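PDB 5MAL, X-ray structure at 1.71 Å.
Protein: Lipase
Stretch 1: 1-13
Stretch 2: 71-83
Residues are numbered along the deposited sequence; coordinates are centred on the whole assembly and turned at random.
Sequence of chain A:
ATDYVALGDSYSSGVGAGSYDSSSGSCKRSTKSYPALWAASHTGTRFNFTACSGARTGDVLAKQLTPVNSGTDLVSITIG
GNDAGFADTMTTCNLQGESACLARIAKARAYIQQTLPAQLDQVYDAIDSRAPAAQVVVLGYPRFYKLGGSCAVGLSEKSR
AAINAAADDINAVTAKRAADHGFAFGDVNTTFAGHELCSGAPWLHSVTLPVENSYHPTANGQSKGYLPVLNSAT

Stretch 1, residues 1-13: ATDYVALGDSYSS
Stretch 2, residues 71-83: GTDLVSITIGGND

The apolar centre of this contact is built on two neighbouring parallel strands, one running through Asp3 to Ala6 and the other through Leu74 to Ile77, whose N-to-C directions differ by 15° and whose axes approach to 4.6 Å. On one face of the sheet lie Val5, Leu7, Val75 and Ile77. Leu7 (chi1 m, chi2 t) puts CD1 3.6 Å from Val75 CG1, and its CB lies 3.8 Å from Ile77 CD1; Val5 and Val75 are both t, and Ile77 is t, t. All four are buried, and their branched hydrocarbon side chains have no polar atom that would need a partner there. On the other face, Tyr4 (chi1 171°, chi2 32°) receives Leu74 (t, p) over its ring: Leu74 CD2 is 4.0 Å from the ring centroid, 27° off the normal, a CH-pi contact.

The register pairs Tyr4 with Leu74, Val5 with Val75 and Ala6 with Ser76, at CA-CA distances of 4.6, 4.9 and 4.9 Å. Backbone phi/psi values near -110/120 in residues 4-6 extend the first strand. Its odd residues carry the bonds: Leu74 N donates to Asp3 O (3.0 Å), Val5 N to Leu74 O (2.8 Å), Ser76 N to Val5 O (3.0 Å) and Leu7 N to Ser76 O (2.9 Å), with N-H...O angles of 155-160°.

Polar groups begin at the ring edge, where Tyr4 OH hydrogen-bonds Ser76 OG (2.6 Å; Ser76 chi1 p). Small Ala6 sits beside it, CB 3.6 Å from Ser76 OG. Water 1 joins Ser76 OG (2.6 Å) to Leu7 O (2.8 Å).

At the C-terminal end, Gly8 has phi/psi 127/-158; a CB there would fall 2.3 Å from Thr78 O and jam against the preceding carbonyl. Asp9 N donates to Thr78 O (2.9 Å). Asp9 (chi1 p, chi2 24°) caps the helix 10-13, its OD1 accepting from Tyr11 N (3.1 Å) and also from Thr78 OG1 (2.8 Å; Thr78 chi1 p). Ser12 (m) brings OG to 2.5 Å from Thr78 OG1. Water 2 donates to Asp9 OD2 (2.6 Å) and accepts from Gly80 N and Asn82 N (both 2.9 Å), while water 3 links Ser10 OG (2.6 Å) to Asn82 ND2 (2.4 Å).

At the N-terminal edge, Asp3 N donates to Asp73 OD2 (2.9 Å; Asp73 chi1 m), and Asp73 N donates to Asp3 O (2.7 Å). Asp3 (m) nevertheless holds OD2 3.6 Å from Asp73 OD2, a like-charge approach at a partly exposed site. The stretches together bury 863 Å².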

# COMPACT_ATOMS: atom_id res chain seq x y z
N ALA A 1 23.07 -6.44 1.67
CA ALA A 1 21.81 -7.17 1.58
C ALA A 1 21.86 -8.08 0.36
O ALA A 1 22.59 -9.07 0.37
CB ALA A 1 20.65 -6.20 1.48
N THR A 2 21.01 -7.76 -0.62
CA THR A 2 21.22 -8.06 -2.04
C THR A 2 20.05 -7.65 -2.90
O THR A 2 19.66 -6.49 -2.88
CB THR A 2 21.55 -9.53 -2.33
OG1 THR A 2 20.96 -10.38 -1.34
CG2 THR A 2 23.07 -9.71 -2.43
N ASP A 3 19.54 -8.57 -3.72
CA ASP A 3 18.64 -8.18 -4.80
C ASP A 3 17.24 -8.05 -4.26
O ASP A 3 16.57 -9.04 -3.98
CB ASP A 3 18.67 -9.18 -5.95
CG ASP A 3 19.98 -9.15 -6.69
OD1 ASP A 3 20.16 -8.24 -7.53
OD2 ASP A 3 20.83 -10.01 -6.42
N TYR A 4 16.83 -6.81 -4.12
CA TYR A 4 15.54 -6.44 -3.56
C TYR A 4 14.71 -5.82 -4.66
O TYR A 4 15.11 -4.82 -5.26
CB TYR A 4 15.77 -5.46 -2.40
CG TYR A 4 14.53 -4.80 -1.83
CD1 TYR A 4 13.30 -5.45 -1.80
CD2 TYR A 4 14.60 -3.50 -1.30
CE1 TYR A 4 12.17 -4.83 -1.24
CE2 TYR A 4 13.48 -2.88 -0.77
CZ TYR A 4 12.28 -3.55 -0.74
OH TYR A 4 11.16 -2.95 -0.20
N VAL A 5 13.57 -6.43 -4.97
CA VAL A 5 12.63 -5.77 -5.87
C VAL A 5 11.44 -5.26 -5.07
O VAL A 5 10.78 -6.03 -4.37
CB VAL A 5 12.12 -6.67 -6.97
CG1 VAL A 5 11.15 -5.90 -7.87
CG2 VAL A 5 13.30 -7.24 -7.79
N ALA A 6 11.17 -3.97 -5.20
CA ALA A 6 10.03 -3.38 -4.50
C ALA A 6 8.95 -3.02 -5.51
O ALA A 6 9.10 -2.10 -6.30
CB ALA A 6 10.46 -2.18 -3.71
N LEU A 7 7.86 -3.77 -5.44
CA LEU A 7 6.72 -3.64 -6.34
C LEU A 7 5.59 -2.90 -5.68
O LEU A 7 5.56 -2.75 -4.46
CB LEU A 7 6.18 -5.01 -6.73
CG LEU A 7 7.19 -6.04 -7.21
CD1 LEU A 7 6.47 -7.36 -7.19
CD2 LEU A 7 7.65 -5.65 -8.60
N GLY A 8 4.62 -2.52 -6.49
CA GLY A 8 3.36 -2.10 -5.92
C GLY A 8 2.87 -0.75 -6.36
O GLY A 8 3.27 -0.24 -7.42
N ASP A 9 1.99 -0.18 -5.54
CA ASP A 9 1.32 1.07 -5.87
C ASP A 9 1.92 2.20 -5.08
O ASP A 9 3.08 2.14 -4.70
CB ASP A 9 -0.18 0.97 -5.62
CG ASP A 9 -0.52 0.49 -4.23
OD1 ASP A 9 0.30 0.66 -3.29
OD2 ASP A 9 -1.64 -0.03 -4.06
N SER A 10 1.12 3.22 -4.81
CA SER A 10 1.63 4.46 -4.26
C SER A 10 2.02 4.31 -2.80
O SER A 10 2.79 5.11 -2.27
CB SER A 10 0.60 5.56 -4.43
OG SER A 10 -0.66 5.06 -4.01
N TYR A 11 1.47 3.30 -2.13
CA TYR A 11 1.83 3.10 -0.72
C TYR A 11 3.23 2.53 -0.62
O TYR A 11 3.87 2.60 0.43
CB TYR A 11 0.82 2.21 0.00
CG TYR A 11 -0.46 2.95 0.24
CD1 TYR A 11 -1.32 3.20 -0.82
CD2 TYR A 11 -0.78 3.47 1.48
CE1 TYR A 11 -2.47 3.92 -0.64
CE2 TYR A 11 -1.94 4.20 1.67
CZ TYR A 11 -2.78 4.42 0.60
OH TYR A 11 -3.95 5.12 0.75
N SER A 12 3.69 1.95 -1.72
CA SER A 12 5.04 1.40 -1.76
C SER A 12 5.97 2.39 -2.41
O SER A 12 7.12 2.51 -2.00
CB SER A 12 5.10 0.07 -2.50
OG SER A 12 4.45 -0.94 -1.75
N SER A 13 5.50 3.08 -3.44
CA SER A 13 6.35 4.07 -4.10
C SER A 13 6.60 5.22 -3.15
O SER A 13 7.68 5.81 -3.17
CB SER A 13 5.72 4.58 -5.40
OG SER A 13 4.74 5.58 -5.15
N GLY A 71 17.56 -14.41 -9.40
CA GLY A 71 18.52 -13.76 -8.52
C GLY A 71 17.90 -12.94 -7.40
O GLY A 71 18.60 -12.53 -6.47
N THR A 72 16.60 -12.71 -7.46
CA THR A 72 15.95 -11.85 -6.47
C THR A 72 15.94 -12.51 -5.10
O THR A 72 15.57 -13.69 -4.98
CB THR A 72 14.53 -11.52 -6.90
OG1 THR A 72 14.55 -11.00 -8.23
CG2 THR A 72 13.89 -10.49 -5.96
N ASP A 73 16.34 -11.75 -4.08
CA ASP A 73 16.38 -12.23 -2.69
C ASP A 73 15.18 -11.80 -1.89
O ASP A 73 14.74 -12.48 -0.96
CB ASP A 73 17.64 -11.72 -1.99
CG ASP A 73 18.91 -12.22 -2.64
OD1 ASP A 73 19.30 -13.37 -2.37
OD2 ASP A 73 19.49 -11.47 -3.45
N LEU A 74 14.69 -10.60 -2.20
CA LEU A 74 13.60 -10.01 -1.45
C LEU A 74 12.63 -9.33 -2.40
O LEU A 74 13.04 -8.61 -3.31
CB LEU A 74 14.14 -9.01 -0.43
CG LEU A 74 13.14 -8.22 0.43
CD1 LEU A 74 12.31 -9.15 1.33
CD2 LEU A 74 13.85 -7.17 1.27
N VAL A 75 11.34 -9.59 -2.20
CA VAL A 75 10.32 -8.87 -2.93
C VAL A 75 9.35 -8.27 -1.92
O VAL A 75 8.89 -8.96 -1.01
CB VAL A 75 9.54 -9.78 -3.91
CG1 VAL A 75 8.41 -9.00 -4.58
CG2 VAL A 75 10.47 -10.37 -4.94
N SER A 76 9.05 -6.99 -2.06
CA SER A 76 7.98 -6.40 -1.26
C SER A 76 6.88 -5.90 -2.18
O SER A 76 7.13 -5.55 -3.33
CB SER A 76 8.50 -5.26 -0.38
OG SER A 76 9.08 -4.23 -1.16
N ILE A 77 5.66 -5.82 -1.66
CA ILE A 77 4.59 -5.29 -2.49
C ILE A 77 3.42 -4.82 -1.65
O ILE A 77 3.09 -5.43 -0.63
CB ILE A 77 4.12 -6.35 -3.51
CG1 ILE A 77 3.13 -5.74 -4.51
CG2 ILE A 77 3.55 -7.59 -2.80
CD1 ILE A 77 2.87 -6.62 -5.73
N THR A 78 2.84 -3.69 -2.05
CA THR A 78 1.48 -3.33 -1.69
C THR A 78 0.76 -3.21 -3.03
O THR A 78 1.21 -2.50 -3.90
CB THR A 78 1.36 -2.00 -0.89
OG1 THR A 78 1.92 -0.93 -1.66
CG2 THR A 78 2.10 -2.08 0.44
N ILE A 79 -0.32 -3.95 -3.22
CA ILE A 79 -1.09 -3.81 -4.46
C ILE A 79 -2.49 -4.30 -4.21
O ILE A 79 -2.71 -5.17 -3.37
CB ILE A 79 -0.47 -4.58 -5.64
CG1 ILE A 79 -1.00 -4.04 -6.98
CG2 ILE A 79 -0.74 -6.07 -5.52
CD1 ILE A 79 -0.53 -2.63 -7.32
N GLY A 80 -3.45 -3.71 -4.92
CA GLY A 80 -4.83 -4.12 -4.78
C GLY A 80 -5.76 -2.98 -4.45
O GLY A 80 -6.95 -3.03 -4.79
N GLY A 81 -5.24 -1.95 -3.80
CA GLY A 81 -6.05 -0.79 -3.48
C GLY A 81 -6.62 -0.13 -4.72
O GLY A 81 -7.79 0.20 -4.78
N ASN A 82 -5.78 0.05 -5.73
CA ASN A 82 -6.23 0.73 -6.94
C ASN A 82 -7.15 -0.15 -7.76
O ASN A 82 -8.04 0.34 -8.46
CB ASN A 82 -5.03 1.16 -7.78
CG ASN A 82 -4.37 2.42 -7.22
OD1 ASN A 82 -5.04 3.41 -6.96
ND2 ASN A 82 -3.07 2.36 -7.01
N ASP A 83 -6.94 -1.46 -7.69
CA ASP A 83 -7.85 -2.40 -8.34
C ASP A 83 -9.25 -2.22 -7.78
O ASP A 83 -10.24 -2.29 -8.50
CB ASP A 83 -7.39 -3.84 -8.13
CG ASP A 83 -6.02 -4.09 -8.73
OD1 ASP A 83 -5.03 -3.65 -8.11
OD2 ASP A 83 -5.92 -4.69 -9.81
O HOH W 1 7.27 -2.65 -2.24
O HOH W 2 -3.08 -1.07 -6.01
O HOH W 3 -1.55 4.13 -6.31